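Local coordinates for protein nucleoporin nup120 (Schizosaccharomyces pombe, PDB 4GQ2) that serves as a structural component of the nuclear pore complex, the assembly through which molecules pass between nucleus and cytoplasm, at residues Phe87-Asn92 with Ser671-Ala676; Thr639-Glu644 with Gln706-Leu711; Asp728-Ser733 with Ile833-Ser838; Phe919-Asp924 with His940-Thr945. One frame throughout, in Å; residues are numbered along the deposited sequence.

Contact 1: residues Phe87-Asn92 with Ser671-Ala676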
# COMPACT_ATOMS: atom_id res chain seq x y z
N PHE A 87 15.45 7.95 -16.85
CA PHE A 87 15.08 6.85 -15.96
C PHE A 87 15.37 5.50 -16.62
O PHE A 87 15.03 5.29 -17.79
CB PHE A 87 13.59 6.93 -15.64
CG PHE A 87 13.23 8.00 -14.64
CD1 PHE A 87 13.23 9.35 -15.00
CD2 PHE A 87 12.83 7.65 -13.35
CE1 PHE A 87 12.87 10.33 -14.07
CE2 PHE A 87 12.48 8.63 -12.42
CZ PHE A 87 12.49 9.97 -12.79
N ASP A 88 16.00 4.59 -15.88
CA ASP A 88 16.19 3.22 -16.36
C ASP A 88 14.86 2.47 -16.28
O ASP A 88 14.26 2.34 -15.21
CB ASP A 88 17.27 2.51 -15.53
CG ASP A 88 17.56 1.09 -16.02
OD1 ASP A 88 16.78 0.56 -16.82
OD2 ASP A 88 18.58 0.51 -15.60
N VAL A 89 14.39 1.98 -17.43
CA VAL A 89 13.11 1.29 -17.49
C VAL A 89 13.27 -0.15 -17.98
O VAL A 89 12.31 -0.75 -18.48
CB VAL A 89 12.09 2.05 -18.37
CG1 VAL A 89 11.79 3.42 -17.79
CG2 VAL A 89 12.59 2.18 -19.81
N SER A 90 14.47 -0.70 -17.81
CA SER A 90 14.79 -2.07 -18.23
C SER A 90 13.88 -3.07 -17.54
O SER A 90 13.67 -2.99 -16.34
CB SER A 90 16.24 -2.42 -17.90
OG SER A 90 17.12 -1.39 -18.28
N LEU A 91 13.35 -4.01 -18.33
CA LEU A 91 12.49 -5.08 -17.82
C LEU A 91 13.25 -6.38 -17.61
O LEU A 91 12.89 -7.18 -16.74
CB LEU A 91 11.31 -5.31 -18.78
CG LEU A 91 9.93 -4.73 -18.45
CD1 LEU A 91 10.02 -3.49 -17.59
CD2 LEU A 91 9.13 -4.44 -19.72
N ASN A 92 14.30 -6.59 -18.40
CA ASN A 92 15.15 -7.78 -18.30
C ASN A 92 16.06 -7.73 -17.09
O ASN A 92 16.39 -6.65 -16.59
CB ASN A 92 16.00 -7.95 -19.57
CG ASN A 92 15.17 -8.28 -20.79
OD1 ASN A 92 14.26 -9.12 -20.75
ND2 ASN A 92 15.49 -7.63 -21.91
N SER A 671 14.72 -6.18 -12.11
CA SER A 671 14.93 -4.75 -11.92
C SER A 671 13.85 -4.23 -10.98
O SER A 671 12.76 -4.83 -10.87
CB SER A 671 14.83 -4.01 -13.25
OG SER A 671 13.48 -3.91 -13.66
N LEU A 672 14.12 -3.12 -10.31
CA LEU A 672 13.10 -2.47 -9.49
C LEU A 672 11.88 -2.10 -10.33
O LEU A 672 10.75 -2.35 -9.92
CB LEU A 672 13.67 -1.25 -8.78
CG LEU A 672 14.68 -1.58 -7.67
CD1 LEU A 672 15.40 -0.31 -7.22
CD2 LEU A 672 14.02 -2.33 -6.50
N PHE A 673 12.13 -1.55 -11.52
CA PHE A 673 11.05 -1.15 -12.41
C PHE A 673 10.13 -2.31 -12.77
O PHE A 673 8.91 -2.13 -12.89
CB PHE A 673 11.60 -0.47 -13.67
CG PHE A 673 10.53 -0.01 -14.62
CD1 PHE A 673 9.68 1.04 -14.29
CD2 PHE A 673 10.36 -0.64 -15.84
CE1 PHE A 673 8.69 1.46 -15.17
CE2 PHE A 673 9.37 -0.24 -16.72
CZ PHE A 673 8.54 0.81 -16.38
N LEU A 674 10.70 -3.51 -12.93
CA LEU A 674 9.89 -4.70 -13.15
C LEU A 674 8.95 -4.97 -11.97
O LEU A 674 7.75 -5.18 -12.16
CB LEU A 674 10.76 -5.93 -13.41
CG LEU A 674 9.80 -7.08 -13.75
CD1 LEU A 674 9.76 -7.38 -15.24
CD2 LEU A 674 10.11 -8.31 -12.92
N CYS A 675 9.50 -4.97 -10.76
CA CYS A 675 8.72 -5.17 -9.55
C CYS A 675 7.58 -4.17 -9.44
O CYS A 675 6.45 -4.54 -9.14
CB CYS A 675 9.61 -5.09 -8.30
SG CYS A 675 10.91 -6.34 -8.28
N ALA A 676 7.88 -2.90 -9.71
CA ALA A 676 6.86 -1.84 -9.69
C ALA A 676 5.77 -2.10 -10.72
O ALA A 676 4.58 -1.92 -10.44
CB ALA A 676 7.50 -0.49 -9.92

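Contact 2: residues Thr639-Glu644 with Gln706-Leu711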
# COMPACT_ATOMS: atom_id res chain seq x y z
N THR A 639 -34.50 -17.52 -12.31
CA THR A 639 -33.57 -17.71 -13.43
C THR A 639 -32.52 -18.77 -13.12
O THR A 639 -32.00 -19.40 -14.04
CB THR A 639 -32.92 -16.40 -13.99
OG1 THR A 639 -31.50 -16.42 -13.81
CG2 THR A 639 -33.52 -15.16 -13.38
N LEU A 640 -32.22 -18.98 -11.84
CA LEU A 640 -31.28 -20.05 -11.46
C LEU A 640 -31.89 -21.44 -11.58
O LEU A 640 -31.22 -22.39 -12.01
CB LEU A 640 -30.73 -19.83 -10.05
CG LEU A 640 -29.62 -18.79 -9.90
CD1 LEU A 640 -29.40 -18.48 -8.43
CD2 LEU A 640 -28.32 -19.23 -10.59
N VAL A 641 -33.17 -21.56 -11.22
CA VAL A 641 -33.91 -22.82 -11.34
C VAL A 641 -34.07 -23.26 -12.81
O VAL A 641 -34.11 -24.45 -13.11
CB VAL A 641 -35.29 -22.72 -10.65
CG1 VAL A 641 -36.21 -23.86 -11.05
CG2 VAL A 641 -35.11 -22.68 -9.14
N SER A 642 -34.13 -22.28 -13.71
CA SER A 642 -34.34 -22.56 -15.13
C SER A 642 -33.11 -23.17 -15.80
O SER A 642 -33.19 -23.61 -16.95
CB SER A 642 -34.73 -21.28 -15.87
OG SER A 642 -33.57 -20.65 -16.39
N LEU A 643 -31.99 -23.17 -15.11
CA LEU A 643 -30.74 -23.63 -15.70
C LEU A 643 -30.52 -25.12 -15.44
O LEU A 643 -30.79 -25.61 -14.34
CB LEU A 643 -29.55 -22.79 -15.20
CG LEU A 643 -29.61 -21.28 -15.50
CD1 LEU A 643 -28.68 -20.49 -14.59
CD2 LEU A 643 -29.30 -20.98 -16.96
N GLU A 644 -30.07 -25.83 -16.46
CA GLU A 644 -29.70 -27.24 -16.32
C GLU A 644 -28.32 -27.34 -15.66
O GLU A 644 -27.30 -27.04 -16.28
CB GLU A 644 -29.74 -27.97 -17.67
CG GLU A 644 -29.50 -27.10 -18.90
CD GLU A 644 -30.80 -26.62 -19.55
OE1 GLU A 644 -31.45 -27.43 -20.24
OE2 GLU A 644 -31.15 -25.42 -19.37
N GLN A 706 -32.66 -19.63 0.87
CA GLN A 706 -33.98 -19.67 0.24
C GLN A 706 -34.79 -20.90 0.62
O GLN A 706 -34.28 -22.02 0.61
CB GLN A 706 -33.83 -19.61 -1.27
CG GLN A 706 -34.33 -18.33 -1.90
CD GLN A 706 -34.01 -17.09 -1.11
OE1 GLN A 706 -32.85 -16.72 -0.94
NE2 GLN A 706 -35.05 -16.43 -0.62
N GLN A 707 -36.06 -20.68 0.95
CA GLN A 707 -37.00 -21.78 1.15
C GLN A 707 -37.61 -22.20 -0.18
O GLN A 707 -38.82 -22.08 -0.40
CB GLN A 707 -38.08 -21.40 2.17
CG GLN A 707 -37.55 -21.00 3.54
CD GLN A 707 -36.69 -22.08 4.18
OE1 GLN A 707 -37.19 -23.14 4.58
NE2 GLN A 707 -35.40 -21.82 4.30
N ASP A 708 -36.76 -22.68 -1.09
CA ASP A 708 -37.19 -23.20 -2.38
C ASP A 708 -36.43 -24.48 -2.59
O ASP A 708 -35.21 -24.46 -2.79
CB ASP A 708 -36.91 -22.21 -3.51
CG ASP A 708 -37.31 -22.74 -4.88
OD1 ASP A 708 -36.63 -23.64 -5.42
OD2 ASP A 708 -38.31 -22.24 -5.43
N TYR A 709 -37.16 -25.60 -2.55
CA TYR A 709 -36.55 -26.92 -2.57
C TYR A 709 -35.74 -27.19 -3.84
O TYR A 709 -34.62 -27.69 -3.75
CB TYR A 709 -37.59 -28.04 -2.34
CG TYR A 709 -36.94 -29.40 -2.19
CD1 TYR A 709 -36.54 -29.86 -0.93
CD2 TYR A 709 -36.67 -30.20 -3.31
CE1 TYR A 709 -35.92 -31.09 -0.79
CE2 TYR A 709 -36.04 -31.43 -3.18
CZ TYR A 709 -35.67 -31.87 -1.92
OH TYR A 709 -35.05 -33.10 -1.79
N GLU A 710 -36.29 -26.86 -5.00
CA GLU A 710 -35.62 -27.19 -6.26
C GLU A 710 -34.35 -26.37 -6.48
O GLU A 710 -33.37 -26.89 -7.03
CB GLU A 710 -36.58 -27.10 -7.47
CG GLU A 710 -35.85 -26.99 -8.81
CD GLU A 710 -36.42 -27.87 -9.91
OE1 GLU A 710 -36.91 -27.32 -10.92
OE2 GLU A 710 -36.36 -29.11 -9.78
N LEU A 711 -34.38 -25.11 -6.07
CA LEU A 711 -33.21 -24.25 -6.16
C LEU A 711 -32.09 -24.84 -5.33
O LEU A 711 -30.99 -25.09 -5.83
CB LEU A 711 -33.50 -22.83 -5.66
CG LEU A 711 -32.30 -21.89 -5.49
CD1 LEU A 711 -31.54 -21.71 -6.79
CD2 LEU A 711 -32.74 -20.55 -4.94

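Contact 3: residues Asp728-Ser733 with Ile833-Ser838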
# COMPACT_ATOMS: atom_id res chain seq x y z
N ASP A 728 -9.87 -18.28 -1.75
CA ASP A 728 -9.49 -17.33 -2.78
C ASP A 728 -9.60 -15.89 -2.24
O ASP A 728 -8.64 -15.11 -2.32
CB ASP A 728 -10.41 -17.50 -4.00
CG ASP A 728 -10.07 -18.73 -4.83
OD1 ASP A 728 -9.03 -19.37 -4.57
OD2 ASP A 728 -10.84 -19.04 -5.76
N TRP A 729 -10.76 -15.56 -1.68
CA TRP A 729 -10.99 -14.24 -1.11
C TRP A 729 -9.90 -13.87 -0.17
O TRP A 729 -9.37 -12.76 -0.24
CB TRP A 729 -12.34 -14.17 -0.39
CG TRP A 729 -12.67 -12.75 -0.01
CD1 TRP A 729 -13.34 -11.80 -0.78
CD2 TRP A 729 -12.32 -12.05 1.24
NE1 TRP A 729 -13.43 -10.60 -0.12
CE2 TRP A 729 -12.83 -10.67 1.10
CE3 TRP A 729 -11.63 -12.41 2.40
CZ2 TRP A 729 -12.67 -9.72 2.10
CZ3 TRP A 729 -11.48 -11.44 3.41
CH2 TRP A 729 -11.99 -10.13 3.26
N ARG A 730 -9.53 -14.80 0.71
CA ARG A 730 -8.50 -14.56 1.71
C ARG A 730 -7.19 -14.14 1.08
O ARG A 730 -6.65 -13.10 1.44
CB ARG A 730 -8.28 -15.80 2.58
CG ARG A 730 -7.27 -15.58 3.69
CD ARG A 730 -7.17 -16.78 4.61
NE ARG A 730 -6.20 -17.72 4.07
CZ ARG A 730 -4.98 -17.92 4.55
NH1 ARG A 730 -4.54 -17.29 5.62
NH2 ARG A 730 -4.21 -18.80 3.94
N LEU A 731 -6.70 -14.93 0.14
CA LEU A 731 -5.38 -14.70 -0.45
C LEU A 731 -5.37 -13.44 -1.26
O LEU A 731 -4.41 -12.67 -1.21
CB LEU A 731 -4.95 -15.90 -1.30
CG LEU A 731 -4.70 -17.20 -0.52
CD1 LEU A 731 -4.01 -18.21 -1.42
CD2 LEU A 731 -3.86 -16.94 0.72
N VAL A 732 -6.45 -13.22 -2.00
CA VAL A 732 -6.60 -12.02 -2.80
C VAL A 732 -6.65 -10.75 -1.92
O VAL A 732 -5.90 -9.80 -2.16
CB VAL A 732 -7.82 -12.15 -3.74
CG1 VAL A 732 -8.24 -10.80 -4.30
CG2 VAL A 732 -7.51 -13.13 -4.87
N SER A 733 -7.50 -10.76 -0.89
CA SER A 733 -7.64 -9.62 0.02
C SER A 733 -6.37 -9.37 0.81
O SER A 733 -5.99 -8.23 1.05
CB SER A 733 -8.84 -9.79 0.96
OG SER A 733 -10.04 -9.96 0.21
N ILE A 833 -0.31 -9.62 10.44
CA ILE A 833 -0.32 -10.78 11.34
C ILE A 833 -1.67 -11.49 11.48
O ILE A 833 -1.72 -12.68 11.75
CB ILE A 833 0.26 -10.43 12.73
CG1 ILE A 833 0.86 -11.68 13.39
CG2 ILE A 833 -0.77 -9.68 13.59
CD1 ILE A 833 1.74 -11.39 14.58
N GLY A 834 -2.77 -10.77 11.26
CA GLY A 834 -4.11 -11.35 11.41
C GLY A 834 -4.49 -12.32 10.30
O GLY A 834 -5.47 -13.03 10.41
N TRP A 835 -3.70 -12.34 9.23
CA TRP A 835 -3.91 -13.23 8.08
C TRP A 835 -3.26 -14.58 8.25
O TRP A 835 -3.66 -15.54 7.57
CB TRP A 835 -3.37 -12.59 6.81
CG TRP A 835 -4.13 -11.37 6.36
CD1 TRP A 835 -3.72 -10.05 6.41
CD2 TRP A 835 -5.48 -11.32 5.76
NE1 TRP A 835 -4.68 -9.21 5.89
CE2 TRP A 835 -5.76 -9.91 5.48
CE3 TRP A 835 -6.44 -12.27 5.42
CZ2 TRP A 835 -6.94 -9.50 4.89
CZ3 TRP A 835 -7.63 -11.84 4.83
CH2 TRP A 835 -7.88 -10.49 4.58
N LEU A 836 -2.25 -14.67 9.12
CA LEU A 836 -1.55 -15.94 9.36
C LEU A 836 -2.50 -16.95 9.98
O LEU A 836 -3.26 -16.61 10.88
CB LEU A 836 -0.32 -15.75 10.25
CG LEU A 836 0.92 -15.12 9.61
CD1 LEU A 836 1.90 -14.67 10.68
CD2 LEU A 836 1.59 -16.07 8.62
N ASN A 837 -2.48 -18.18 9.47
CA ASN A 837 -3.40 -19.21 9.93
C ASN A 837 -2.90 -19.93 11.18
O ASN A 837 -1.96 -19.46 11.82
CB ASN A 837 -3.75 -20.19 8.79
CG ASN A 837 -2.56 -21.00 8.29
OD1 ASN A 837 -1.54 -21.16 8.98
ND2 ASN A 837 -2.69 -21.54 7.10
N SER A 838 -3.50 -21.07 11.51
CA SER A 838 -3.22 -21.80 12.76
C SER A 838 -2.20 -22.94 12.68
O SER A 838 -1.97 -23.62 13.67
CB SER A 838 -4.51 -22.33 13.35
OG SER A 838 -5.32 -21.25 13.78

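Contact 4: residues Phe919-Asp924 with His940-Thr945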
# COMPACT_ATOMS: atom_id res chain seq x y z
N PHE A 919 11.02 -21.46 30.28
CA PHE A 919 11.14 -22.36 29.13
C PHE A 919 12.30 -23.32 29.28
O PHE A 919 12.25 -24.45 28.78
CB PHE A 919 11.26 -21.58 27.81
CG PHE A 919 9.94 -21.12 27.25
CD1 PHE A 919 8.93 -22.04 26.98
CD2 PHE A 919 9.71 -19.78 26.98
CE1 PHE A 919 7.71 -21.62 26.47
CE2 PHE A 919 8.49 -19.35 26.47
CZ PHE A 919 7.49 -20.28 26.21
N SER A 920 13.36 -22.86 29.96
CA SER A 920 14.52 -23.70 30.24
C SER A 920 14.14 -24.82 31.21
O SER A 920 14.53 -25.98 31.01
CB SER A 920 15.67 -22.86 30.80
OG SER A 920 16.88 -23.60 30.78
N LEU A 921 13.36 -24.46 32.23
CA LEU A 921 12.83 -25.43 33.21
C LEU A 921 11.87 -26.39 32.53
O LEU A 921 11.82 -27.57 32.87
CB LEU A 921 12.13 -24.71 34.37
CG LEU A 921 12.97 -23.87 35.34
CD1 LEU A 921 12.09 -22.96 36.19
CD2 LEU A 921 13.86 -24.72 36.23
N LEU A 922 11.12 -25.86 31.57
CA LEU A 922 10.21 -26.68 30.79
C LEU A 922 10.98 -27.66 29.91
O LEU A 922 10.59 -28.82 29.80
CB LEU A 922 9.24 -25.81 29.97
CG LEU A 922 7.88 -25.57 30.64
CD1 LEU A 922 7.14 -24.40 30.01
CD2 LEU A 922 7.02 -26.83 30.62
N ALA A 923 12.08 -27.20 29.30
CA ALA A 923 12.93 -28.07 28.48
C ALA A 923 13.44 -29.25 29.31
O ALA A 923 13.45 -30.39 28.84
CB ALA A 923 14.10 -27.30 27.89
N ASP A 924 13.85 -28.96 30.54
CA ASP A 924 14.30 -29.97 31.50
C ASP A 924 13.17 -30.96 31.83
O ASP A 924 13.37 -32.17 31.76
CB ASP A 924 14.82 -29.30 32.77
CG ASP A 924 15.91 -30.10 33.45
OD1 ASP A 924 15.73 -31.33 33.61
OD2 ASP A 924 16.94 -29.50 33.82
N HIS A 940 23.00 -26.01 31.57
CA HIS A 940 23.83 -24.87 31.18
C HIS A 940 22.96 -23.66 30.95
O HIS A 940 23.20 -22.60 31.54
CB HIS A 940 24.63 -25.18 29.93
CG HIS A 940 25.90 -25.97 30.19
ND1 HIS A 940 26.91 -26.03 29.31
CD2 HIS A 940 26.30 -26.74 31.29
CE1 HIS A 940 27.90 -26.80 29.80
NE2 HIS A 940 27.52 -27.23 31.01
N GLU A 941 21.94 -23.81 30.11
CA GLU A 941 21.00 -22.71 29.85
C GLU A 941 20.23 -22.25 31.08
O GLU A 941 20.03 -21.05 31.27
CB GLU A 941 20.05 -23.03 28.69
CG GLU A 941 20.49 -22.43 27.36
CD GLU A 941 20.23 -20.93 27.26
OE1 GLU A 941 21.17 -20.18 26.90
OE2 GLU A 941 19.09 -20.50 27.52
N THR A 942 19.80 -23.19 31.92
CA THR A 942 19.13 -22.82 33.17
C THR A 942 19.99 -21.85 33.99
O THR A 942 19.49 -20.80 34.43
CB THR A 942 18.76 -24.05 34.03
OG1 THR A 942 17.92 -24.92 33.27
CG2 THR A 942 18.00 -23.61 35.28
N LEU A 943 21.26 -22.20 34.19
CA LEU A 943 22.19 -21.35 34.94
C LEU A 943 22.22 -19.96 34.33
O LEU A 943 21.89 -18.97 34.99
CB LEU A 943 23.61 -21.95 34.96
CG LEU A 943 23.89 -23.20 35.80
CD1 LEU A 943 25.32 -23.67 35.57
CD2 LEU A 943 23.63 -22.96 37.28
N LYS A 944 22.59 -19.92 33.05
CA LYS A 944 22.66 -18.70 32.26
C LYS A 944 21.40 -17.83 32.37
O LYS A 944 21.49 -16.60 32.40
CB LYS A 944 22.94 -19.07 30.80
CG LYS A 944 23.38 -17.94 29.90
CD LYS A 944 23.91 -18.50 28.59
CE LYS A 944 23.78 -17.51 27.44
NZ LYS A 944 24.54 -16.25 27.70
N THR A 945 20.23 -18.47 32.46
CA THR A 945 18.96 -17.75 32.45
C THR A 945 18.51 -17.30 33.85
O THR A 945 18.10 -16.14 34.02
CB THR A 945 17.84 -18.53 31.74
OG1 THR A 945 17.70 -19.83 32.33
CG2 THR A 945 18.17 -18.68 30.26

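Contact 1: residues Phe87-Asn92 with Ser671-Ala676
F673, in the first turn of helix 672-703, is the main bump of this interface, and the backbone bend after strand 83-88 is the hollow that takes it. Its CG lies anti to the backbone N (chi1 -179°), which carries the ring up against V89 to L91. V89 lies over one face in a CH-pi contact, CB 4.2 Å from the ring centroid, while L91 reaches the edge with CD1, 3.4 Å from F673 CD2. The branched end of L674 fills the next hollow along, its CD1 lying 3.5 Å from L91 O. S671, just before the helix, supplies the polar link. As N-cap residue it accepts from L674 N at OG (2.9 Å), and the same OG donates to S90 O at 2.8 Å, in the carbonyl plane. An alanine here would remove the hydroxyl that makes both bonds and would probably loosen the helix start and the seat of F673. D88 holds the bend in shape, its OD1 accepting from S90 N and S90 OG. F17, which lies outside both segments, stacks on the F673 ring. An Asx turn at the end of a propeller-domain strand thus meets the serine-capped N terminus of a helical-domain helix.

Contact 2: residues Thr639-Glu644 with Gln706-Leu711
Apolar packing carries this contact, and V641 of helix 630-641 has the largest part in it. Its two methyls divide the work: CG2 rests 3.8 Å from L711 CB, and CG1, anti to the backbone N, turns to the side chain of E710. L640 adds a second apolar touch, its CB lying 3.8 Å from L711 CD1. L711 thus meets V641 with its CB, while its outer chain, with CG anti to the backbone N and chi2 at 59°, brings CD1 to L640. I703 of helix 672-703 touches both leucines, so a branched aliphatic residue suits each of these inner places.

Mixed contacts lie further out. The chain of E710, bent at chi2, crosses V641 obliquely and lays both CG and OE1 against V641 CG1, OE1 at 3.5 Å; E710 is exposed as a residue, a place a glutamate can fill.

The segments belong to the Nup120 helical domain, where the C-terminal part of one helix packs on the N-terminal turn of another.

Hydrogen bonds act within each segment. D708 is the N-cap of helix 709-713: OD1 accepts from L711 N at 2.8 Å, met nearly along its C-O axis, and a short acidic side chain suits a helix start, whose amide dipoles would probably favour its negative charge. In segment 639-644, S642 OG donates to T639 O at 3.1 Å, from above the carbonyl plane.

Contact 3: residues Asp728-Ser733 with Ile833-Ser838
Helix 719-739 meets a loop of the HEAT-repeat region, the one that joins helices 826-832 and 840-852, and the indole of W835 is the piece that bridges them. Its CG lies anti to the carbonyl carbon (chi1 -68°), so the six-membered ring reaches the helix surface. W729 crosses W835 at about a right angle, with W729 CZ3 in the plane of the W835 indole and 3.9 Å from its CH2. S733 touches the same ring atom with its CB, at 3.8 Å, and being small it lets the tryptophan come close to the helix. R730 runs past the indole in the opposite direction: its CG packs 3.8 Å from W835 CE3, and the chain then bends at chi3 so that the guanidinium plane stands 53° from the ring. Both indole N-H groups are satisfied elsewhere, W835 NE1 by E737 and W729 NE1 by E694. An alanine in place of W835 would remove the indole that W729, S733 and R730 pack on, with its bond to E737, and would probably weaken the hold of the loop on the helix. The guanidinium is held by salt bridges to E727 and D811; W835 O lies at its edge, in plane, 2.8 Å from R730 NH1, at an angle too poor for a hydrogen bond.

Contact 4: residues Phe919-Asp924 with His940-Thr945
Two hydroxyls are steered together by their first torsions. In S920, OG stands anti to the backbone N (chi1 -167°), pointing across to the neighbouring helix; in T942, OG1 lies anti to the carbonyl carbon (chi1 -57°), while the methyl CG2 takes the place anti to the backbone N. The oxygens meet at 3.0 Å, S920 OG to T942 OG1, in a hydrogen bond in which either could be the donor. T942 OG1 is also bonded to I938 O in its own helix, so the threonine serves both its helix and the partner. S920 OG comes within 3.2 Å of T942 N as well, but at too poor an angle to bond.

Small side chains suit this point: the CA atoms of S920 and T942 are 5.5 Å apart. Round the hydroxyl pair, E941 CB lies 3.8 Å from S920 OG, and T945 OG1 is 4.0 Å from S920 CB. L921 CD2 lies 4.4 Å from T942 CG2, a distant approach at the exposed rim.

Helices 913-925 and 932-949 run antiparallel, 161° between the directions of the two segments, whose axes come within 9.1 Å, a helical hairpin in the region assigned to HEAT repeats. Helix 895-909 lies against both: S904 touches S920 and hydrogen-bonds the carboxylate of E941, while F919 reaches helix 856-864.

In the fold
Contact 1 opens early in the beta-propeller, at 87-92, and closes only at 671-676, 579 residues on and the longest loop of the four, bringing helix 672-703 of the helical domain back to the end of strand 83-88. Before that loop closes, contact 2 opens at 639-644; it closes at 706-711, so the two cross along the chain, although their nearest atoms are about 37 Å apart. Contacts 3 and 4 follow in series. Contact 3 ties helix 719-739 to a loop in the HEAT-repeat region across 100 residues, and contact 4 closes a helical hairpin near the C terminus whose segments are 16 residues apart. Together they join propeller to helical domain, helix to helix within it, and the HEAT-repeat region to helix 719-739.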